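Local coordinates for protein ulvan Lyase-PL25 (PDB 5UAM) that cleaves ulvan, the sulfated cell-wall polysaccharide of green seaweeds, as a polysaccharide lyase of family 25 built on a beta-propeller fold, at residues A[231-243]-A[254-268]. Residues are numbered along the deposited sequence; the frame is centred on the assembly and turned at random.
With ZN (zinc ion), chain D; EDO (1,2-ethanediol), chain M; EDO (1,2-ethanediol), chain H.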
loop_
_atom_site.group_PDB
_atom_site.type_symbol
_atom_site.label_atom_id
_atom_site.label_comp_id
_atom_site.label_asym_id
_atom_site.label_seq_id
_atom_site.Cartn_x
_atom_site.Cartn_y
_atom_site.Cartn_z
ATOM N N ASP A 231 17.917 -11.362 3.219
ATOM C CA ASP A 231 16.836 -11.704 4.130
ATOM C C ASP A 231 16.283 -10.488 4.851
ATOM O O ASP A 231 15.661 -10.629 5.903
ATOM C CB ASP A 231 17.289 -12.779 5.113
ATOM C CG ASP A 231 17.591 -14.094 4.420
ATOM O OD1 ASP A 231 16.821 -14.498 3.503
ATOM O OD2 ASP A 231 18.609 -14.699 4.780
ATOM N N ASN A 232 16.430 -9.299 4.271
ATOM C CA ASN A 232 15.951 -8.084 4.905
ATOM C C ASN A 232 14.615 -7.623 4.332
ATOM O O ASN A 232 14.317 -7.805 3.148
ATOM C CB ASN A 232 16.958 -6.957 4.720
ATOM C CG ASN A 232 18.270 -7.268 5.374
ATOM O OD1 ASN A 232 18.292 -7.730 6.509
ATOM N ND2 ASN A 232 19.367 -7.069 4.651
ATOM N N ILE A 233 13.821 -7.031 5.216
ATOM C CA ILE A 233 12.619 -6.277 4.893
ATOM C C ILE A 233 12.901 -4.827 5.249
ATOM O O ILE A 233 13.551 -4.546 6.259
ATOM C CB ILE A 233 11.423 -6.839 5.689
ATOM C CG1 ILE A 233 11.017 -8.198 5.099
ATOM C CG2 ILE A 233 10.246 -5.845 5.757
ATOM C CD1 ILE A 233 9.995 -8.955 5.943
ATOM N N ILE A 234 12.448 -3.900 4.415
ATOM C CA ILE A 234 12.682 -2.478 4.633
ATOM C C ILE A 234 11.343 -1.798 4.878
ATOM O O ILE A 234 10.306 -2.236 4.368
ATOM C CB ILE A 234 13.456 -1.824 3.467
ATOM C CG1 ILE A 234 12.720 -1.948 2.144
ATOM C CG2 ILE A 234 14.874 -2.407 3.401
ATOM C CD1 ILE A 234 13.355 -1.126 1.029
ATOM N N VAL A 235 11.353 -0.770 5.718
ATOM C CA VAL A 235 10.122 -0.122 6.159
ATOM C C VAL A 235 10.322 1.393 6.148
ATOM O O VAL A 235 11.220 1.901 6.831
ATOM C CB VAL A 235 9.698 -0.590 7.559
ATOM C CG1 VAL A 235 8.342 0.013 7.935
ATOM C CG2 VAL A 235 9.666 -2.126 7.621
ATOM N N SER A 236 9.459 2.114 5.418
ATOM C CA SER A 236 9.407 3.562 5.494
ATOM C C SER A 236 8.113 3.951 6.185
ATOM O O SER A 236 7.103 3.250 6.095
ATOM C CB SER A 236 9.512 4.227 4.127
ATOM O OG SER A 236 8.480 3.771 3.277
ATOM N N TYR A 237 8.141 5.058 6.903
ATOM C CA TYR A 237 6.964 5.397 7.686
ATOM C C TYR A 237 6.919 6.892 7.947
ATOM O O TYR A 237 7.946 7.556 7.976
ATOM C CB TYR A 237 6.909 4.619 9.004
ATOM C CG TYR A 237 8.153 4.560 9.876
ATOM C CD1 TYR A 237 9.217 3.710 9.563
ATOM C CD2 TYR A 237 8.215 5.267 11.068
ATOM C CE1 TYR A 237 10.299 3.599 10.392
ATOM C CE2 TYR A 237 9.298 5.158 11.901
ATOM C CZ TYR A 237 10.342 4.315 11.568
ATOM O OH TYR A 237 11.417 4.192 12.431
ATOM N N ASP A 238 5.705 7.417 8.102
ATOM C CA ASP A 238 5.522 8.783 8.588
ATOM C C ASP A 238 4.796 8.768 9.927
ATOM O O ASP A 238 4.240 7.753 10.359
ATOM C CB ASP A 238 4.880 9.745 7.552
ATOM C CG ASP A 238 3.433 9.401 7.159
ATOM O OD1 ASP A 238 3.005 8.243 7.217
ATOM O OD2 ASP A 238 2.715 10.344 6.727
ATOM N N TYR A 239 4.858 9.913 10.598
ATOM C CA TYR A 239 4.322 10.076 11.944
ATOM C C TYR A 239 3.009 10.847 11.921
ATOM O O TYR A 239 2.921 11.906 11.296
ATOM C CB TYR A 239 5.333 10.800 12.821
ATOM C CG TYR A 239 4.821 11.113 14.209
ATOM C CD1 TYR A 239 4.805 10.148 15.191
ATOM C CD2 TYR A 239 4.400 12.394 14.542
ATOM C CE1 TYR A 239 4.353 10.436 16.459
ATOM C CE2 TYR A 239 3.944 12.695 15.819
ATOM C CZ TYR A 239 3.932 11.706 16.776
ATOM O OH TYR A 239 3.485 12.009 18.035
ATOM N N HIS A 240 2.008 10.321 12.617
ATOM C CA HIS A 240 0.709 10.967 12.779
ATOM C C HIS A 240 0.628 11.564 14.187
ATOM O O HIS A 240 0.755 10.843 15.187
ATOM C CB HIS A 240 -0.402 9.939 12.528
ATOM C CG HIS A 240 -1.776 10.399 12.905
ATOM N ND1 HIS A 240 -2.290 11.621 12.527
ATOM C CD2 HIS A 240 -2.750 9.784 13.613
ATOM C CE1 HIS A 240 -3.520 11.741 12.999
ATOM N NE2 HIS A 240 -3.829 10.633 13.652
ATOM N N VAL A 241 0.452 12.884 14.254
ATOM C CA VAL A 241 0.129 13.583 15.498
ATOM C C VAL A 241 -1.352 13.324 15.738
ATOM O O VAL A 241 -2.203 13.960 15.115
ATOM C CB VAL A 241 0.397 15.089 15.404
ATOM C CG1 VAL A 241 0.272 15.722 16.799
ATOM C CG2 VAL A 241 1.738 15.405 14.739
ATOM N N CYS A 242 -1.673 12.401 16.635
ATOM C CA CYS A 242 -3.055 11.981 16.824
ATOM C C CYS A 242 -3.630 12.769 17.999
ATOM O O CYS A 242 -3.539 12.373 19.165
ATOM C CB CYS A 242 -3.138 10.472 17.007
ATOM S SG CYS A 242 -4.836 9.873 17.009
ATOM N N TRP A 243 -4.244 13.903 17.678
ATOM C CA TRP A 243 -4.673 14.864 18.684
ATOM C C TRP A 243 -5.918 14.387 19.422
ATOM O O TRP A 243 -6.823 13.798 18.822
ATOM C CB TRP A 243 -5.014 16.195 18.010
ATOM C CG TRP A 243 -3.833 16.983 17.527
ATOM C CD1 TRP A 243 -3.371 17.079 16.236
ATOM C CD2 TRP A 243 -2.971 17.798 18.323
ATOM N NE1 TRP A 243 -2.278 17.916 16.191
ATOM C CE2 TRP A 243 -2.011 18.364 17.458
ATOM C CE3 TRP A 243 -2.913 18.104 19.684
ATOM C CZ2 TRP A 243 -1.014 19.231 17.916
ATOM C CZ3 TRP A 243 -1.920 18.967 20.132
ATOM C CH2 TRP A 243 -0.976 19.500 19.253
ATOM N N HIS A 254 -8.924 16.697 16.386
ATOM C CA HIS A 254 -8.302 15.594 15.685
ATOM C C HIS A 254 -8.379 15.786 14.171
ATOM O O HIS A 254 -9.461 15.975 13.614
ATOM C CB HIS A 254 -8.946 14.267 16.067
ATOM C CG HIS A 254 -8.290 13.116 15.391
ATOM N ND1 HIS A 254 -8.697 12.645 14.163
ATOM C CD2 HIS A 254 -7.180 12.417 15.720
ATOM C CE1 HIS A 254 -7.887 11.670 13.784
ATOM N NE2 HIS A 254 -6.958 11.515 14.710
ATOM N N THR A 255 -7.220 15.731 13.515
ATOM C CA THR A 255 -7.114 15.857 12.066
ATOM C C THR A 255 -6.300 14.688 11.514
ATOM O O THR A 255 -5.931 13.769 12.255
ATOM C CB THR A 255 -6.384 17.156 11.701
ATOM O OG1 THR A 255 -5.048 17.072 12.206
ATOM C CG2 THR A 255 -7.112 18.400 12.263
ATOM N N THR A 256 -5.970 14.726 10.221
ATOM C CA THR A 256 -5.071 13.739 9.635
ATOM C C THR A 256 -3.612 14.185 9.652
ATOM O O THR A 256 -2.804 13.650 8.888
ATOM C CB THR A 256 -5.467 13.415 8.189
ATOM O OG1 THR A 256 -5.349 14.592 7.388
ATOM C CG2 THR A 256 -6.888 12.902 8.118
ATOM N N GLU A 257 -3.257 15.138 10.517
ATOM C CA GLU A 257 -1.907 15.691 10.544
ATOM C C GLU A 257 -0.849 14.603 10.635
ATOM O O GLU A 257 -0.825 13.817 11.587
ATOM C CB GLU A 257 -1.774 16.639 11.738
ATOM C CG GLU A 257 -0.440 17.366 11.750
ATOM C CD GLU A 257 -0.297 18.395 12.859
ATOM O OE1 GLU A 257 -1.313 18.766 13.499
ATOM O OE2 GLU A 257 0.844 18.872 13.065
ATOM N N ARG A 258 0.046 14.579 9.650
ATOM C CA ARG A 258 1.182 13.673 9.625
ATOM C C ARG A 258 2.380 14.471 9.145
ATOM O O ARG A 258 2.228 15.425 8.384
ATOM C CB ARG A 258 0.945 12.496 8.663
ATOM C CG ARG A 258 -0.232 11.613 9.062
ATOM C CD ARG A 258 -0.910 10.925 7.873
ATOM N NE ARG A 258 -0.038 9.976 7.186
ATOM C CZ ARG A 258 -0.460 8.950 6.447
ATOM N NH1 ARG A 258 -1.749 8.716 6.282
ATOM N NH2 ARG A 258 0.443 8.142 5.903
ATOM N N HIS A 259 3.575 14.090 9.595
ATOM C CA HIS A 259 4.790 14.746 9.144
ATOM C C HIS A 259 5.914 13.738 9.004
ATOM O O HIS A 259 5.923 12.687 9.650
ATOM C CB HIS A 259 5.296 15.785 10.133
ATOM C CG HIS A 259 4.292 16.825 10.482
ATOM N ND1 HIS A 259 3.920 17.826 9.612
ATOM C CD2 HIS A 259 3.585 17.023 11.618
ATOM C CE1 HIS A 259 3.004 18.584 10.191
ATOM N NE2 HIS A 259 2.788 18.118 11.410
ATOM N N ASP A 260 6.891 14.133 8.189
ATOM C CA ASP A 260 8.230 13.542 8.123
ATOM C C ASP A 260 8.217 12.153 7.507
ATOM O O ASP A 260 7.156 11.596 7.201
ATOM C CB ASP A 260 8.903 13.542 9.506
ATOM C CG ASP A 260 8.950 14.930 10.130
ATOM O OD1 ASP A 260 8.948 15.954 9.400
ATOM O OD2 ASP A 260 9.004 15.013 11.385
ATOM N N VAL A 261 9.399 11.608 7.246
ATOM C CA VAL A 261 9.504 10.231 6.789
ATOM C C VAL A 261 10.753 9.617 7.395
ATOM O O VAL A 261 11.780 10.285 7.539
ATOM C CB VAL A 261 9.411 10.098 5.242
ATOM C CG1 VAL A 261 10.652 10.619 4.549
ATOM C CG2 VAL A 261 9.128 8.657 4.837
ATOM N N TYR A 262 10.626 8.350 7.772
ATOM C CA TYR A 262 11.622 7.590 8.499
ATOM C C TYR A 262 11.873 6.283 7.754
ATOM O O TYR A 262 11.059 5.850 6.929
ATOM C CB TYR A 262 11.089 7.231 9.879
ATOM C CG TYR A 262 10.639 8.375 10.773
ATOM C CD1 TYR A 262 9.402 8.979 10.599
ATOM C CD2 TYR A 262 11.423 8.788 11.825
ATOM C CE1 TYR A 262 8.980 9.986 11.431
ATOM C CE2 TYR A 262 11.006 9.791 12.674
ATOM C CZ TYR A 262 9.770 10.369 12.483
ATOM O OH TYR A 262 9.337 11.382 13.318
ATOM N N PHE A 263 12.987 5.626 8.097
ATOM C CA PHE A 263 13.409 4.390 7.443
ATOM C C PHE A 263 14.095 3.447 8.426
ATOM O O PHE A 263 14.946 3.868 9.199
ATOM C CB PHE A 263 14.408 4.685 6.319
ATOM C CG PHE A 263 14.896 3.461 5.621
ATOM C CD1 PHE A 263 14.174 2.911 4.577
ATOM C CD2 PHE A 263 16.055 2.822 6.042
ATOM C CE1 PHE A 263 14.615 1.747 3.971
ATOM C CE2 PHE A 263 16.463 1.671 5.438
ATOM C CZ PHE A 263 15.753 1.139 4.406
ATOM N N MET A 264 13.761 2.158 8.350
ATOM C CA MET A 264 14.528 1.153 9.063
ATOM C C MET A 264 14.431 -0.180 8.333
ATOM O O MET A 264 13.602 -0.363 7.443
ATOM C CB MET A 264 14.092 1.042 10.533
ATOM C CG MET A 264 12.664 0.620 10.734
ATOM S SD MET A 264 12.220 1.024 12.445
ATOM C CE MET A 264 10.531 0.417 12.524
ATOM N N SER A 265 15.276 -1.118 8.754
ATOM C CA SER A 265 15.413 -2.422 8.123
ATOM C C SER A 265 15.255 -3.518 9.174
ATOM O O SER A 265 15.630 -3.341 10.328
ATOM C CB SER A 265 16.799 -2.507 7.465
ATOM O OG SER A 265 16.977 -3.669 6.679
ATOM N N PHE A 266 14.714 -4.656 8.747
ATOM C CA PHE A 266 14.415 -5.818 9.576
ATOM C C PHE A 266 15.148 -7.001 8.963
ATOM O O PHE A 266 14.849 -7.409 7.838
ATOM C CB PHE A 266 12.896 -6.012 9.549
ATOM C CG PHE A 266 12.372 -7.294 10.163
ATOM C CD1 PHE A 266 13.039 -8.003 11.151
ATOM C CD2 PHE A 266 11.157 -7.770 9.723
ATOM C CE1 PHE A 266 12.475 -9.175 11.690
ATOM C CE2 PHE A 266 10.596 -8.928 10.252
ATOM C CZ PHE A 266 11.242 -9.626 11.212
ATOM N N ASN A 267 16.117 -7.546 9.687
ATOM C CA ASN A 267 16.803 -8.753 9.254
ATOM C C ASN A 267 15.977 -9.945 9.723
ATOM O O ASN A 267 15.895 -10.219 10.922
ATOM C CB ASN A 267 18.212 -8.785 9.830
ATOM C CG ASN A 267 18.999 -10.005 9.393
ATOM O OD1 ASN A 267 18.472 -11.116 9.297
ATOM N ND2 ASN A 267 20.285 -9.803 9.146
ATOM N N THR A 268 15.326 -10.635 8.781
ATOM C CA THR A 268 14.423 -11.709 9.182
ATOM C C THR A 268 15.143 -12.959 9.657
ATOM O O THR A 268 14.502 -13.812 10.277
ATOM C CB THR A 268 13.477 -12.098 8.041
ATOM O OG1 THR A 268 14.226 -12.691 6.961
ATOM C CG2 THR A 268 12.679 -10.920 7.566
HETATM ZN ZN ZN D . -5.431 10.135 14.816
HETATM C C1 EDO M . -2.568 4.921 4.727
HETATM O O1 EDO M . -2.864 6.201 5.286
HETATM C C2 EDO M . -1.315 5.074 3.902
HETATM O O2 EDO M . -0.206 5.466 4.690
HETATM C C1 EDO H . -4.492 12.259 3.789
HETATM O O1 EDO H . -3.909 12.662 2.531
HETATM C C2 EDO H . -3.634 12.700 4.983
HETATM O O2 EDO H . -3.767 14.118 5.227
HETATM O O HOH W 1 18.473 -5.386 8.075
HETATM O O HOH W 2 -4.769 14.457 14.863
#
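His240 and Cys242 on strand 232-243 and His254, just ahead of strand 258-267, bind one zinc ion, whose fourth ligand is His184. Imidazole nitrogen and thiolate sulfur suit zinc: His240 NE2 lies 2.0 Å from the metal and Cys242 SG 2.3 Å. The other ring nitrogen of His240, ND1, donates to Glu257 O at 2.8 Å, from above the carbonyl plane. That oxygen lies near the ring plane, and this second-shell bond together with the metal bond at NE2 holds the imidazole's rotation.

Charge pairing follows at Asp238. Arg258 grips its carboxylate side-on, NE to OD2 (2.8 Å) and NH2 to OD1 (2.9 Å), both on the syn side, with the two planes 48° apart; Thr304 also bonds OD2. Replacing Arg258 by a methionine would probably leave the buried Asp238 carboxylate without its countercharge. Glu257 spends its carboxylate twice, its extended chain (CG anti to N, chi1 -174°) bringing OE1 to Trp243 NE1 at 3.0 Å and OE2, by its anti lone pair, to His259 NE2.

Paired backbone bonds join the antiparallel strands, with a beta bulge between Tyr237 and Tyr239 shifting the register by one. On the side of the bulge away from the zinc, apolar contacts join in. Tyr262 CB sits 3.5 Å from the centroid of the Tyr237 ring, a CH-pi contact over one face, while Met264 SD makes an oblique Met-aromatic contact with that ring; Ile234 CB packs on Phe263 CE1.

The zinc thus ties the strands together at the His254 end of this propeller hairpin, with the ion pair further along. Because His254 is also a probable substrate ligand, the zinc is likely to hold part of the binding surface in place.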